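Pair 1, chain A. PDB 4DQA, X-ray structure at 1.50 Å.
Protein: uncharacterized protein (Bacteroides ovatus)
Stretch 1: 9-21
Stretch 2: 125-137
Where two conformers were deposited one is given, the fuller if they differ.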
# COMPACT_ATOMS: atom_id res chain seq x y z
N VAL A 9 10.77 -40.38 -1.00
CA VAL A 9 11.44 -39.16 -0.57
C VAL A 9 10.42 -38.02 -0.49
O VAL A 9 9.54 -37.92 -1.34
CB VAL A 9 12.57 -38.81 -1.56
CG1 VAL A 9 13.10 -37.41 -1.34
CG2 VAL A 9 13.69 -39.85 -1.43
N TYR A 10 10.52 -37.20 0.55
CA TYR A 10 9.59 -36.11 0.75
C TYR A 10 10.21 -35.05 1.64
O TYR A 10 11.31 -35.22 2.16
CB TYR A 10 8.28 -36.63 1.36
CG TYR A 10 8.34 -37.07 2.80
CD1 TYR A 10 8.93 -38.28 3.16
CD2 TYR A 10 7.78 -36.29 3.81
CE1 TYR A 10 8.98 -38.67 4.49
CE2 TYR A 10 7.83 -36.68 5.12
CZ TYR A 10 8.42 -37.87 5.46
OH TYR A 10 8.46 -38.26 6.77
N PHE A 11 9.48 -33.95 1.82
CA PHE A 11 9.87 -32.91 2.75
C PHE A 11 9.10 -32.99 4.08
O PHE A 11 7.89 -33.03 4.07
CB PHE A 11 9.63 -31.55 2.12
CG PHE A 11 10.62 -31.18 1.04
CD1 PHE A 11 11.93 -30.95 1.36
CD2 PHE A 11 10.21 -31.01 -0.28
CE1 PHE A 11 12.83 -30.56 0.38
CE2 PHE A 11 11.11 -30.63 -1.26
CZ PHE A 11 12.42 -30.39 -0.90
N GLU A 12 9.83 -33.02 5.19
CA GLU A 12 9.25 -33.25 6.53
C GLU A 12 8.45 -32.06 6.98
O GLU A 12 7.37 -32.20 7.56
CB GLU A 12 10.38 -33.50 7.53
CG GLU A 12 9.94 -33.83 8.94
CD GLU A 12 11.12 -34.24 9.78
OE1 GLU A 12 11.88 -33.35 10.23
OE2 GLU A 12 11.31 -35.45 9.96
N SER A 13 8.98 -30.87 6.72
CA SER A 13 8.29 -29.63 7.05
C SER A 13 7.94 -28.94 5.74
O SER A 13 8.81 -28.69 4.90
CB SER A 13 9.15 -28.71 7.92
N LYS A 14 6.66 -28.65 5.59
CA LYS A 14 6.13 -28.10 4.35
C LYS A 14 6.54 -26.64 4.15
O LYS A 14 6.81 -26.25 3.03
CB LYS A 14 4.60 -28.21 4.35
CG LYS A 14 3.95 -27.73 3.06
CD LYS A 14 2.43 -27.59 3.22
CE LYS A 14 1.73 -27.15 1.92
NZ LYS A 14 0.23 -27.00 2.05
N GLU A 15 6.60 -25.85 5.24
CA GLU A 15 6.68 -24.39 5.15
C GLU A 15 7.67 -23.73 6.12
O GLU A 15 7.76 -24.12 7.28
CB GLU A 15 5.30 -23.77 5.41
CG GLU A 15 4.18 -24.35 4.58
CD GLU A 15 2.90 -23.56 4.72
OE1 GLU A 15 2.74 -22.79 5.70
OE2 GLU A 15 2.04 -23.71 3.83
N TYR A 16 8.38 -22.72 5.62
CA TYR A 16 9.29 -21.90 6.44
C TYR A 16 9.10 -20.42 6.15
O TYR A 16 8.84 -20.04 5.01
CB TYR A 16 10.75 -22.28 6.13
CG TYR A 16 11.13 -23.62 6.68
CD1 TYR A 16 10.95 -24.77 5.92
CD2 TYR A 16 11.64 -23.75 7.97
CE1 TYR A 16 11.29 -26.02 6.43
CE2 TYR A 16 11.98 -24.99 8.48
CZ TYR A 16 11.80 -26.12 7.71
OH TYR A 16 12.14 -27.35 8.23
N ASN A 17 9.24 -19.58 7.17
CA ASN A 17 9.03 -18.14 7.05
C ASN A 17 10.27 -17.36 7.40
O ASN A 17 10.89 -17.60 8.44
CB ASN A 17 7.88 -17.69 7.95
CG ASN A 17 6.55 -18.30 7.54
OD1 ASN A 17 5.83 -17.74 6.72
ND2 ASN A 17 6.23 -19.46 8.11
N PHE A 18 10.63 -16.41 6.54
CA PHE A 18 11.81 -15.57 6.72
C PHE A 18 11.41 -14.12 6.55
O PHE A 18 10.46 -13.81 5.83
CB PHE A 18 12.90 -15.91 5.70
CG PHE A 18 13.38 -17.32 5.77
CD1 PHE A 18 14.11 -17.77 6.86
CD2 PHE A 18 13.13 -18.20 4.73
CE1 PHE A 18 14.56 -19.08 6.91
CE2 PHE A 18 13.59 -19.50 4.78
CZ PHE A 18 14.30 -19.94 5.87
N SER A 19 12.14 -13.23 7.20
CA SER A 19 11.90 -11.80 7.10
C SER A 19 13.06 -11.19 6.34
O SER A 19 14.22 -11.51 6.60
CB SER A 19 11.81 -11.19 8.50
OG SER A 19 11.66 -9.79 8.43
N VAL A 20 12.75 -10.34 5.36
CA VAL A 20 13.79 -9.62 4.63
C VAL A 20 14.04 -8.29 5.33
O VAL A 20 13.24 -7.36 5.21
CB VAL A 20 13.40 -9.42 3.16
CG1 VAL A 20 14.49 -8.65 2.41
CG2 VAL A 20 13.15 -10.77 2.50
N GLU A 21 15.12 -8.24 6.10
CA GLU A 21 15.42 -7.04 6.87
C GLU A 21 15.85 -5.92 5.93
O GLU A 21 16.20 -6.16 4.78
CB GLU A 21 16.53 -7.32 7.89
N GLY A 125 2.20 -34.23 -3.43
CA GLY A 125 1.60 -33.45 -2.35
C GLY A 125 2.52 -33.21 -1.17
O GLY A 125 2.19 -32.47 -0.27
N THR A 126 3.70 -33.83 -1.17
CA THR A 126 4.64 -33.70 -0.09
C THR A 126 6.06 -33.54 -0.63
O THR A 126 7.01 -33.71 0.12
CB THR A 126 4.64 -34.95 0.78
OG1 THR A 126 4.99 -36.07 -0.04
CG2 THR A 126 3.26 -35.16 1.40
N ASN A 127 6.19 -33.25 -1.92
CA ASN A 127 7.51 -33.14 -2.53
C ASN A 127 7.89 -31.71 -2.90
O ASN A 127 8.82 -31.50 -3.68
CB ASN A 127 7.65 -34.04 -3.75
CG ASN A 127 6.54 -33.83 -4.76
OD1 ASN A 127 5.80 -32.86 -4.70
ND2 ASN A 127 6.42 -34.76 -5.69
N ILE A 128 7.17 -30.75 -2.33
CA ILE A 128 7.50 -29.34 -2.48
C ILE A 128 7.65 -28.72 -1.09
O ILE A 128 6.83 -28.94 -0.20
CB ILE A 128 6.43 -28.57 -3.27
CG1 ILE A 128 6.30 -29.14 -4.69
CG2 ILE A 128 6.78 -27.08 -3.29
CD1 ILE A 128 5.08 -28.65 -5.43
N ALA A 129 8.74 -27.98 -0.90
CA ALA A 129 8.99 -27.23 0.31
C ALA A 129 8.77 -25.76 -0.03
O ALA A 129 9.29 -25.28 -1.05
CB ALA A 129 10.43 -27.47 0.79
N TYR A 130 8.03 -25.05 0.82
CA TYR A 130 7.70 -23.65 0.56
C TYR A 130 8.44 -22.74 1.52
O TYR A 130 8.36 -22.91 2.73
CB TYR A 130 6.19 -23.42 0.70
CG TYR A 130 5.33 -24.24 -0.22
CD1 TYR A 130 4.99 -25.56 0.09
CD2 TYR A 130 4.82 -23.70 -1.39
CE1 TYR A 130 4.21 -26.31 -0.74
CE2 TYR A 130 4.02 -24.45 -2.22
CZ TYR A 130 3.73 -25.76 -1.90
OH TYR A 130 2.93 -26.53 -2.74
N PHE A 131 9.21 -21.82 0.96
CA PHE A 131 9.94 -20.86 1.76
C PHE A 131 9.35 -19.49 1.49
O PHE A 131 9.32 -19.03 0.36
CB PHE A 131 11.41 -20.91 1.38
CG PHE A 131 12.03 -22.26 1.62
CD1 PHE A 131 12.56 -22.59 2.87
CD2 PHE A 131 12.01 -23.22 0.64
CE1 PHE A 131 13.11 -23.85 3.10
CE2 PHE A 131 12.55 -24.49 0.87
CZ PHE A 131 13.09 -24.80 2.10
N PHE A 132 8.87 -18.85 2.55
CA PHE A 132 8.15 -17.59 2.43
C PHE A 132 9.03 -16.45 2.94
O PHE A 132 9.78 -16.59 3.92
CB PHE A 132 6.86 -17.66 3.22
CG PHE A 132 5.90 -18.69 2.71
CD1 PHE A 132 5.14 -18.44 1.59
CD2 PHE A 132 5.75 -19.90 3.35
CE1 PHE A 132 4.25 -19.38 1.12
CE2 PHE A 132 4.86 -20.84 2.89
CZ PHE A 132 4.11 -20.58 1.77
N PHE A 133 8.94 -15.32 2.24
CA PHE A 133 9.76 -14.16 2.57
C PHE A 133 8.85 -12.95 2.63
O PHE A 133 8.13 -12.64 1.68
CB PHE A 133 10.84 -13.96 1.51
CG PHE A 133 11.71 -15.15 1.31
CD1 PHE A 133 11.30 -16.19 0.48
CD2 PHE A 133 12.92 -15.26 1.97
CE1 PHE A 133 12.09 -17.31 0.31
CE2 PHE A 133 13.71 -16.39 1.79
CZ PHE A 133 13.29 -17.41 0.97
N SER A 134 8.84 -12.28 3.78
CA SER A 134 8.03 -11.09 3.92
C SER A 134 8.93 -9.87 3.81
O SER A 134 10.07 -9.87 4.30
CB SER A 134 7.29 -11.11 5.25
OG SER A 134 8.19 -11.38 6.32
N LYS A 135 8.46 -8.85 3.11
CA LYS A 135 9.22 -7.62 3.04
C LYS A 135 8.29 -6.47 3.36
O LYS A 135 7.47 -6.07 2.54
CB LYS A 135 9.86 -7.43 1.70
CG LYS A 135 10.95 -6.37 1.77
CD LYS A 135 11.72 -6.24 0.47
CE LYS A 135 12.80 -5.18 0.60
NZ LYS A 135 13.58 -5.02 -0.66
N PRO A 136 8.40 -5.95 4.59
CA PRO A 136 7.44 -4.99 5.14
C PRO A 136 7.50 -3.61 4.50
O PRO A 136 8.57 -3.06 4.29
CB PRO A 136 7.85 -4.88 6.61
CG PRO A 136 9.26 -5.25 6.64
CD PRO A 136 9.46 -6.28 5.56
N LEU A 137 6.33 -3.11 4.16
CA LEU A 137 6.20 -1.74 3.66
C LEU A 137 6.00 -0.81 4.83
O LEU A 137 5.12 -1.05 5.65
CB LEU A 137 5.01 -1.62 2.73
CG LEU A 137 4.66 -0.25 2.15
CD1 LEU A 137 5.85 0.23 1.35
CD2 LEU A 137 3.39 -0.28 1.27
O HOH W 1 9.39 -9.18 7.71

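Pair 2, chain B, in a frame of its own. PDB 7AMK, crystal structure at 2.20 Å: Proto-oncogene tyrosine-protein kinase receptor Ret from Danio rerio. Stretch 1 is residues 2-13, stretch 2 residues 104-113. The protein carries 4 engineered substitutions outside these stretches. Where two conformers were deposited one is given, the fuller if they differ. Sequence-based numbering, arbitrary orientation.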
# COMPACT_ATOMS: atom_id res chain seq x y z
N TYR B 2 26.20 39.35 3.06
CA TYR B 2 26.32 38.07 3.76
C TYR B 2 27.79 37.74 3.88
O TYR B 2 28.64 38.34 3.22
CB TYR B 2 25.57 36.93 3.06
CG TYR B 2 26.12 36.51 1.70
CD1 TYR B 2 25.77 37.21 0.56
CD2 TYR B 2 27.01 35.43 1.57
CE1 TYR B 2 26.24 36.85 -0.69
CE2 TYR B 2 27.50 35.05 0.32
CZ TYR B 2 27.11 35.77 -0.82
OH TYR B 2 27.56 35.46 -2.10
N PHE B 3 28.08 36.78 4.74
CA PHE B 3 29.44 36.40 5.07
C PHE B 3 29.81 35.11 4.37
O PHE B 3 29.12 34.10 4.55
CB PHE B 3 29.57 36.24 6.58
CG PHE B 3 29.43 37.53 7.35
CD1 PHE B 3 30.37 38.54 7.22
CD2 PHE B 3 28.39 37.70 8.25
CE1 PHE B 3 30.25 39.71 7.95
CE2 PHE B 3 28.26 38.88 8.98
CZ PHE B 3 29.19 39.88 8.83
N PRO B 4 30.84 35.09 3.53
CA PRO B 4 31.26 33.84 2.90
C PRO B 4 31.97 32.87 3.85
O PRO B 4 32.34 31.77 3.44
CB PRO B 4 32.20 34.32 1.79
CG PRO B 4 32.79 35.60 2.37
CD PRO B 4 31.60 36.25 3.03
N GLN B 5 32.12 33.24 5.12
CA GLN B 5 32.95 32.53 6.07
C GLN B 5 32.36 32.76 7.45
O GLN B 5 32.15 33.91 7.85
CB GLN B 5 34.39 33.05 5.96
CG GLN B 5 35.37 32.35 6.84
CD GLN B 5 36.81 32.74 6.55
OE1 GLN B 5 37.13 33.28 5.48
NE2 GLN B 5 37.69 32.48 7.51
N ARG B 6 32.06 31.68 8.19
CA ARG B 6 31.40 31.82 9.49
C ARG B 6 32.36 32.03 10.65
O ARG B 6 31.94 32.51 11.71
CB ARG B 6 30.55 30.57 9.82
CG ARG B 6 29.15 30.56 9.22
N LEU B 7 33.64 31.70 10.49
CA LEU B 7 34.59 31.72 11.59
C LEU B 7 35.95 32.18 11.08
O LEU B 7 36.43 31.69 10.07
CB LEU B 7 34.70 30.33 12.22
CG LEU B 7 35.80 30.08 13.25
CD1 LEU B 7 35.54 30.90 14.48
CD2 LEU B 7 35.87 28.61 13.60
N TYR B 8 36.55 33.14 11.78
CA TYR B 8 37.92 33.54 11.51
C TYR B 8 38.78 33.10 12.69
O TYR B 8 38.30 33.04 13.83
CB TYR B 8 38.06 35.04 11.29
CG TYR B 8 37.42 35.55 10.01
CD1 TYR B 8 36.06 35.87 9.97
CD2 TYR B 8 38.17 35.72 8.86
CE1 TYR B 8 35.47 36.32 8.81
CE2 TYR B 8 37.59 36.19 7.69
CZ TYR B 8 36.25 36.48 7.67
OH TYR B 8 35.68 36.93 6.52
N THR B 9 40.04 32.79 12.42
CA THR B 9 40.94 32.41 13.50
C THR B 9 42.31 33.01 13.25
O THR B 9 42.70 33.29 12.11
CB THR B 9 41.06 30.88 13.66
OG1 THR B 9 41.67 30.30 12.50
CG2 THR B 9 39.69 30.27 13.86
N GLU B 10 43.03 33.24 14.34
CA GLU B 10 44.41 33.68 14.28
C GLU B 10 45.02 33.56 15.67
O GLU B 10 44.31 33.39 16.66
CB GLU B 10 44.54 35.11 13.75
CG GLU B 10 44.95 35.21 12.28
CD GLU B 10 46.38 34.70 12.00
OE1 GLU B 10 47.09 34.24 12.93
OE2 GLU B 10 46.79 34.75 10.82
N ASN B 11 46.34 33.60 15.71
CA ASN B 11 47.10 33.65 16.95
C ASN B 11 47.53 35.08 17.22
O ASN B 11 47.79 35.86 16.29
CB ASN B 11 48.33 32.75 16.86
CG ASN B 11 47.99 31.35 16.41
OD1 ASN B 11 47.07 30.74 16.94
ND2 ASN B 11 48.72 30.86 15.42
N ILE B 12 47.58 35.43 18.49
CA ILE B 12 48.13 36.71 18.93
C ILE B 12 49.14 36.39 20.02
O ILE B 12 49.03 35.40 20.75
CB ILE B 12 47.04 37.69 19.43
CG1 ILE B 12 46.19 37.07 20.54
CG2 ILE B 12 46.17 38.19 18.28
CD1 ILE B 12 45.14 38.02 21.11
N TYR B 13 50.15 37.25 20.11
CA TYR B 13 51.28 37.02 20.98
C TYR B 13 51.47 38.17 21.95
O TYR B 13 51.10 39.31 21.65
CB TYR B 13 52.57 36.83 20.17
CG TYR B 13 52.51 35.65 19.26
CD1 TYR B 13 52.92 34.40 19.70
CD2 TYR B 13 52.05 35.77 17.96
CE1 TYR B 13 52.87 33.30 18.86
CE2 TYR B 13 52.00 34.67 17.11
CZ TYR B 13 52.41 33.44 17.58
OH TYR B 13 52.37 32.33 16.77
N LEU B 104 21.46 41.50 14.51
CA LEU B 104 21.92 41.25 13.15
C LEU B 104 22.85 40.05 13.11
O LEU B 104 23.35 39.58 14.14
CB LEU B 104 22.65 42.48 12.59
CG LEU B 104 21.81 43.72 12.20
CD1 LEU B 104 22.64 44.80 11.53
CD2 LEU B 104 20.63 43.36 11.32
N PRO B 105 23.07 39.50 11.91
CA PRO B 105 24.08 38.45 11.75
C PRO B 105 25.46 38.93 12.15
O PRO B 105 25.88 40.03 11.78
CB PRO B 105 24.03 38.14 10.24
CG PRO B 105 22.77 38.74 9.76
CD PRO B 105 22.46 39.89 10.64
N THR B 106 26.19 38.08 12.87
CA THR B 106 27.56 38.37 13.24
C THR B 106 28.50 37.28 12.75
O THR B 106 28.08 36.17 12.40
CB THR B 106 27.71 38.51 14.76
OG1 THR B 106 27.36 37.27 15.36
CG2 THR B 106 26.81 39.62 15.31
N VAL B 107 29.80 37.62 12.74
CA VAL B 107 30.89 36.69 12.46
C VAL B 107 31.64 36.43 13.76
O VAL B 107 31.80 37.34 14.59
CB VAL B 107 31.85 37.25 11.39
CG1 VAL B 107 32.89 36.24 11.06
CG2 VAL B 107 31.10 37.58 10.16
N GLU B 108 32.13 35.22 13.93
CA GLU B 108 32.96 34.88 15.07
C GLU B 108 34.43 35.00 14.66
O GLU B 108 34.85 34.43 13.65
CB GLU B 108 32.60 33.49 15.60
CG GLU B 108 33.46 32.99 16.76
CD GLU B 108 32.97 31.69 17.43
OE1 GLU B 108 31.76 31.33 17.34
OE2 GLU B 108 33.82 31.02 18.07
N VAL B 109 35.20 35.75 15.43
CA VAL B 109 36.64 35.85 15.24
C VAL B 109 37.28 35.21 16.45
O VAL B 109 37.26 35.76 17.56
CB VAL B 109 37.11 37.30 15.05
CG1 VAL B 109 38.59 37.32 14.76
CG2 VAL B 109 36.31 37.98 13.93
N LYS B 110 37.85 34.03 16.26
CA LYS B 110 38.37 33.23 17.36
C LYS B 110 39.88 33.38 17.37
O LYS B 110 40.57 32.96 16.43
CB LYS B 110 37.93 31.77 17.22
CG LYS B 110 37.63 31.09 18.54
CD LYS B 110 36.89 29.76 18.34
CE LYS B 110 36.43 29.18 19.67
N LEU B 111 40.40 34.04 18.39
CA LEU B 111 41.81 34.33 18.50
C LEU B 111 42.41 33.43 19.58
O LEU B 111 41.77 33.14 20.59
CB LEU B 111 42.05 35.81 18.79
CG LEU B 111 41.49 36.81 17.76
CD1 LEU B 111 41.57 38.23 18.27
CD2 LEU B 111 42.24 36.72 16.44
N SER B 112 43.62 32.95 19.33
CA SER B 112 44.34 32.12 20.28
C SER B 112 45.47 32.96 20.82
O SER B 112 46.38 33.36 20.08
CB SER B 112 44.87 30.84 19.64
OG SER B 112 43.80 30.00 19.25
N PHE B 113 45.40 33.25 22.11
CA PHE B 113 46.37 34.11 22.78
C PHE B 113 47.44 33.19 23.34
O PHE B 113 47.20 32.44 24.29
CB PHE B 113 45.68 34.94 23.86
CG PHE B 113 46.54 36.01 24.45
CD1 PHE B 113 47.85 36.20 24.02
CD2 PHE B 113 46.04 36.84 25.45
CE1 PHE B 113 48.64 37.20 24.59
CE2 PHE B 113 46.83 37.85 26.01
CZ PHE B 113 48.13 38.02 25.59

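The sharpest difference lies at Phe18(A) of pair 1, which matches Glu10(B) of pair 2. Phe18(A) packs its ring on the neighbouring strand. Its CD2 lies 3.5 Å from CE2 of Phe133(A), and its CE2 lies 3.8 Å from CD1 of Phe131(A). The Phe18(A) and Phe133(A) rings meet obliquely. In pair 2 the end of Glu10(B) leads away from the other strand. Its CB still touches CD2 of Leu111(B), at 3.9 Å. Its OE1 accepts a hydrogen bond from N of Asn11(B), at 2.9 Å.

The backbones nevertheless agree closely. Fourteen central residues superpose with an RMSD of 0.5 Å. Each pair is two parallel strands, with directions 22° apart in pair 1 and 18° in pair 2. Five matched bridges run from Glu15(A)–Tyr130(A) to Ser19(A)–Ser134(A), and from Leu7(B)–Glu108(B) to Asn11(B)–Ser112(B). Hydrogen bonds follow the same ladder. N of Tyr16(A) donates to O of Tyr130(A) at 2.9 Å, and N of Tyr8(B) to O of Glu108(B) at 2.8 Å. One rung differs. N of Tyr130(A) donates to O of Lys14(A) at 2.8 Å, whereas N of Glu108(B) and O of Arg6(B) are 3.5 Å apart and not bonded.

Ahead of strand 15-19 in pair 1 and strand 7-13 in pair 2, a phenylalanine packs against a small aliphatic side chain of the neighbouring strand. CB of Ala129(A) sits over the face of the Phe11(A) ring, and CG2 of Val107(B) over that of Phe3(B). The closest ring atoms are CD2 of Phe11(A), 3.7 Å from CB of Ala129(A), and CD1 of Phe3(B), 3.2 Å from CG2 of Val107(B). The valine also reaches a second ring: its CG1 lies 3.4 Å from CD1 of Tyr8(B), at the ring edge.

Tyr16(A) matches Tyr8(B), but their neighbours differ. Tyr16(A) lies nearly parallel to the Phe131(A) ring, slid so that the two barely overlap. Val109(B) replaces that ring in pair 2, and its CG1 is 4.2 Å from CB of Tyr8(B).

The face bearing Glu15(A), Asn17(A) and Ser19(A) also changes. CD of Glu15(A) approaches the edge of the Phe132(A) ring, 3.8 Å from CE2. At the matching positions, CD1 of Leu7(B) packs 3.7 Å from CB of Lys110(B). Near the end, one water joins OG of Ser19(A), at 2.5 Å, to OG of Ser134(A), at 2.9 Å. In pair 2, Asn11(B) matches Ser19(A) and Ser112(B) matches Ser134(A). OD1 of Asn11(B) packs 3.5 Å from CB of Ser112(B), a contact and not a hydrogen bond.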